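Local coordinates for RTX-adhesin (Marinomonas primoryensis, PDB 5IRB), which helps fasten its Antarctic bacterium to diatoms and ice as a calcium-binding, 1.5-MDa adhesin, of which this chain is a beta-rich piece, at residues Ala221-Asp225 against Asp226-Ala230; Val275-Gly279 against Ser280-Ala284. One frame throughout, in Å; residues are numbered along the deposited sequence.

Interaction 1. Residues Ala221-Asp225 against Asp226-Ala230; sequences AITSD and DVINA. With CA (calcium ion), chain K; CA (calcium ion), chain E.
D226 OD1 has two partners: a calcium ion (chain E) at 2.4 Å and the backbone N of I222, which donates to it at 2.8 Å. The hydrogen bond is almost straight (N-H...O 176°) and uses the anti lone pair of OD1, the one away from OD2. OD2 holds the same ion, so the carboxylate is bidentate, and metal and amide together fix its rotation. CG of D226 stands roughly trans to its own backbone N (chi1 -157°), which carries the carboxylate back to the start of the loop, with OD1 also alongside I222 CG1. Four waters and T309 O of strand 301-312 complete this shell.

The second grip is on D225 OD1. It binds the other calcium ion (chain K), while V227 N approaches at 2.8 Å from above the carboxylate plane rather than within it. D225 CG lies between its backbone N and carbonyl carbon (chi1 68°), a fold that brings OD1 over the following residues. The same ion takes T223 OG1 at 2.5 Å and V227 O at 2.3 Å, and both carboxylate oxygens of E232; water 1, also a ligand, donates to D225 OD2 at 2.8 Å. Through T223, D225 and V227 the ion holds the loop at every second residue, by two side-chain oxygens and one carbonyl.

Between the sites, D226 N reaches T223 O at 3.1 Å, closing a type I beta turn. On the buried side the CD1 tip of I228 rests against I222 CG2. The spacing Thr-X-Asp-X-Val, followed by a glutamate from the next short helix, makes a calcium-binding loop at the edge of the sheet, where strand 227-228 pairs with strand 301-312.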
# COMPACT_ATOMS: atom_id res chain seq x y z
N ALA A 221 -50.14 7.98 25.43
CA ALA A 221 -50.82 8.36 26.65
C ALA A 221 -50.54 7.35 27.76
O ALA A 221 -50.42 6.14 27.50
CB ALA A 221 -52.34 8.47 26.38
N ILE A 222 -50.42 7.84 28.98
CA ILE A 222 -50.17 6.98 30.12
C ILE A 222 -51.50 6.49 30.64
O ILE A 222 -52.22 7.21 31.33
CB ILE A 222 -49.39 7.72 31.22
CG1 ILE A 222 -48.16 8.43 30.62
CG2 ILE A 222 -49.04 6.78 32.38
CD1 ILE A 222 -47.26 7.53 29.81
N THR A 223 -51.82 5.24 30.29
CA THR A 223 -53.21 4.72 30.25
C THR A 223 -54.05 5.55 29.27
O THR A 223 -53.58 6.57 28.73
CB THR A 223 -53.88 4.70 31.64
OG1 THR A 223 -54.03 6.04 32.14
CG2 THR A 223 -53.04 3.88 32.63
N SER A 224 -55.28 5.12 29.01
CA SER A 224 -56.06 5.67 27.90
C SER A 224 -56.39 7.17 28.03
O SER A 224 -56.49 7.89 27.02
CB SER A 224 -57.35 4.87 27.73
OG SER A 224 -57.85 4.48 28.98
N ASP A 225 -56.56 7.65 29.25
CA ASP A 225 -56.85 9.06 29.47
C ASP A 225 -55.65 9.89 29.93
O ASP A 225 -55.80 11.08 30.22
CB ASP A 225 -58.00 9.21 30.48
CG ASP A 225 -57.62 8.79 31.89
OD1 ASP A 225 -56.45 8.44 32.16
OD2 ASP A 225 -58.51 8.79 32.75
N ASP A 226 -54.47 9.27 29.99
CA ASP A 226 -53.22 9.96 30.29
C ASP A 226 -53.22 10.46 31.74
O ASP A 226 -52.53 11.42 32.09
CB ASP A 226 -52.99 11.12 29.30
CG ASP A 226 -51.54 11.51 29.18
OD1 ASP A 226 -50.64 10.62 29.23
OD2 ASP A 226 -51.29 12.72 29.02
N VAL A 227 -53.99 9.77 32.58
CA VAL A 227 -54.11 10.08 34.01
C VAL A 227 -53.98 8.80 34.85
O VAL A 227 -54.67 7.82 34.60
CB VAL A 227 -55.46 10.76 34.34
CG1 VAL A 227 -55.56 11.09 35.84
CG2 VAL A 227 -55.69 12.00 33.48
N ILE A 228 -53.14 8.82 35.89
CA ILE A 228 -53.01 7.67 36.78
C ILE A 228 -54.01 7.76 37.93
O ILE A 228 -53.93 8.68 38.74
CB ILE A 228 -51.57 7.57 37.36
CG1 ILE A 228 -50.55 7.28 36.24
CG2 ILE A 228 -51.51 6.53 38.47
CD1 ILE A 228 -50.64 5.89 35.67
N ASN A 229 -54.95 6.82 38.01
CA ASN A 229 -55.88 6.80 39.14
C ASN A 229 -55.32 6.01 40.32
O ASN A 229 -54.24 5.40 40.19
CB ASN A 229 -57.26 6.25 38.70
CG ASN A 229 -57.20 4.81 38.18
OD1 ASN A 229 -56.43 3.99 38.67
ND2 ASN A 229 -58.01 4.51 37.18
N ALA A 230 -56.02 6.02 41.45
CA ALA A 230 -55.61 5.26 42.63
C ALA A 230 -55.39 3.79 42.26
O ALA A 230 -54.40 3.15 42.66
CB ALA A 230 -56.65 5.39 43.74
CA CA K . -56.09 6.39 33.45
CA CA E . -49.13 12.21 28.17
O HOH W 1 -57.93 6.99 34.77
O HOH W 2 -47.58 10.27 27.73
O HOH W 3 -47.01 12.87 26.99
O HOH W 4 -50.22 11.87 25.90
O HOH W 5 -49.07 14.67 27.90

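Interaction 2. Residues Val275-Gly279 against Ser280-Ala284; sequences VDVAG and SDLAA
V277 holds CG1 trans to its backbone N (chi1 -180°), and L282 turns CG beside its own N (chi1 -66°); the two settings point the branches at each other where strand gives way to helix. V277 CG1 lies 3.8 Å from L282 CG and 4.0 Å from L282 CD1, and the side chains cross at about a right angle, so one valine methyl rests against the leucine branch point and its CD1 methyl. I258 of strand 253-258 touches both, which places the pair inside the sandwich.

The backbone makes the corner. A278, at the N-cap position, offers its carbonyl to two helix amides: D281 N at 3.0 Å, from above the carbonyl plane, and L282 N at 3.4 Å, a weak bond. G279 O then takes A283 N at 2.8 Å, with the donor tilted only modestly from its carbonyl plane. These bonds start the helix one residue after the strand residue A278, and the directions of strand 275-278 and helix 280-284 differ by 71°, their axes passing 6.9 Å apart at the closest.

D281 sets its carboxylate over the same corner, where OD2 lies 3.8 Å from A278 CB. Its stronger polar ties lead elsewhere: OD2 is hydrogen-bonded to Y263 OH and OD1 to N259 ND2. Because Y263 OH also pairs with A278 N, that one hydroxyl links the buried carboxylate to the last strand residue and fastens the corner to strand 261-266.

Here strand 272-278, an edge of its three-stranded antiparallel sheet, runs without a loop into a short helix that leads on to strand 287-295 of the other sheet, a strand-helix-strand crossover within a beta-sandwich domain.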
# COMPACT_ATOMS: atom_id res chain seq x y z
N VAL A 275 -43.41 -1.40 27.63
CA VAL A 275 -42.76 -1.96 28.80
C VAL A 275 -43.65 -1.82 30.02
O VAL A 275 -44.37 -0.82 30.17
CB VAL A 275 -41.37 -1.32 29.03
CG1 VAL A 275 -41.47 0.19 29.23
CG2 VAL A 275 -40.63 -1.98 30.19
N ASP A 276 -43.61 -2.82 30.90
CA ASP A 276 -44.45 -2.77 32.10
C ASP A 276 -43.78 -1.97 33.22
O ASP A 276 -42.64 -2.24 33.61
CB ASP A 276 -44.78 -4.20 32.56
CG ASP A 276 -45.88 -4.85 31.72
OD1 ASP A 276 -46.55 -4.15 30.92
OD2 ASP A 276 -46.06 -6.08 31.83
N VAL A 277 -44.51 -0.99 33.73
CA VAL A 277 -44.00 -0.09 34.74
C VAL A 277 -44.85 -0.16 36.01
O VAL A 277 -46.07 -0.22 35.92
CB VAL A 277 -43.98 1.35 34.20
CG1 VAL A 277 -43.44 2.31 35.25
CG2 VAL A 277 -43.14 1.41 32.92
N ALA A 278 -44.22 -0.17 37.18
CA ALA A 278 -44.96 -0.09 38.43
C ALA A 278 -45.75 1.21 38.53
O ALA A 278 -45.20 2.30 38.37
CB ALA A 278 -44.01 -0.22 39.62
N GLY A 279 -47.03 1.10 38.85
CA GLY A 279 -47.89 2.27 38.98
C GLY A 279 -47.41 3.25 40.03
O GLY A 279 -47.60 4.47 39.90
N SER A 280 -46.80 2.73 41.09
CA SER A 280 -46.32 3.58 42.17
C SER A 280 -45.26 4.54 41.62
O SER A 280 -45.16 5.68 42.07
CB SER A 280 -45.77 2.75 43.33
OG SER A 280 -44.79 1.82 42.89
N ASP A 281 -44.48 4.08 40.65
CA ASP A 281 -43.47 4.92 40.04
C ASP A 281 -44.09 6.02 39.18
O ASP A 281 -43.65 7.17 39.22
CB ASP A 281 -42.51 4.07 39.21
CG ASP A 281 -41.60 3.24 40.09
OD1 ASP A 281 -41.35 3.68 41.23
OD2 ASP A 281 -41.11 2.18 39.63
N LEU A 282 -45.11 5.68 38.41
CA LEU A 282 -45.75 6.68 37.58
C LEU A 282 -46.49 7.69 38.44
O LEU A 282 -46.59 8.87 38.07
CB LEU A 282 -46.71 6.03 36.58
CG LEU A 282 -46.00 5.15 35.55
CD1 LEU A 282 -46.96 4.17 34.89
CD2 LEU A 282 -45.31 6.02 34.51
N ALA A 283 -47.01 7.23 39.58
CA ALA A 283 -47.66 8.11 40.56
C ALA A 283 -46.72 9.15 41.16
O ALA A 283 -47.16 10.24 41.51
CB ALA A 283 -48.28 7.27 41.68
N ALA A 284 -45.44 8.84 41.26
CA ALA A 284 -44.51 9.74 41.92
C ALA A 284 -43.81 10.65 40.92
O ALA A 284 -43.30 11.71 41.27
CB ALA A 284 -43.49 8.96 42.72

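How the interactions relate
Interactions 1 and 2 lie on the same half of the elongated chain, their centres about 11 Å apart, and they meet through L282. I228 CD1 approaches L282 CB at 4.0 Å, and I222 CG2 approaches L282 CD1 at 4.2 Å, so the two isoleucines behind the calcium loop and the leucine of the short helix form one apolar patch. The L282 side chain comes within about 9 Å of a bound calcium ion and about 6 Å of the T223 side chain. H310 ties them a second time: I222 and D226 touch it, and its NE2 is hydrogen-bonded to L282 O. Calcium loop and helical crossover thus back onto each other.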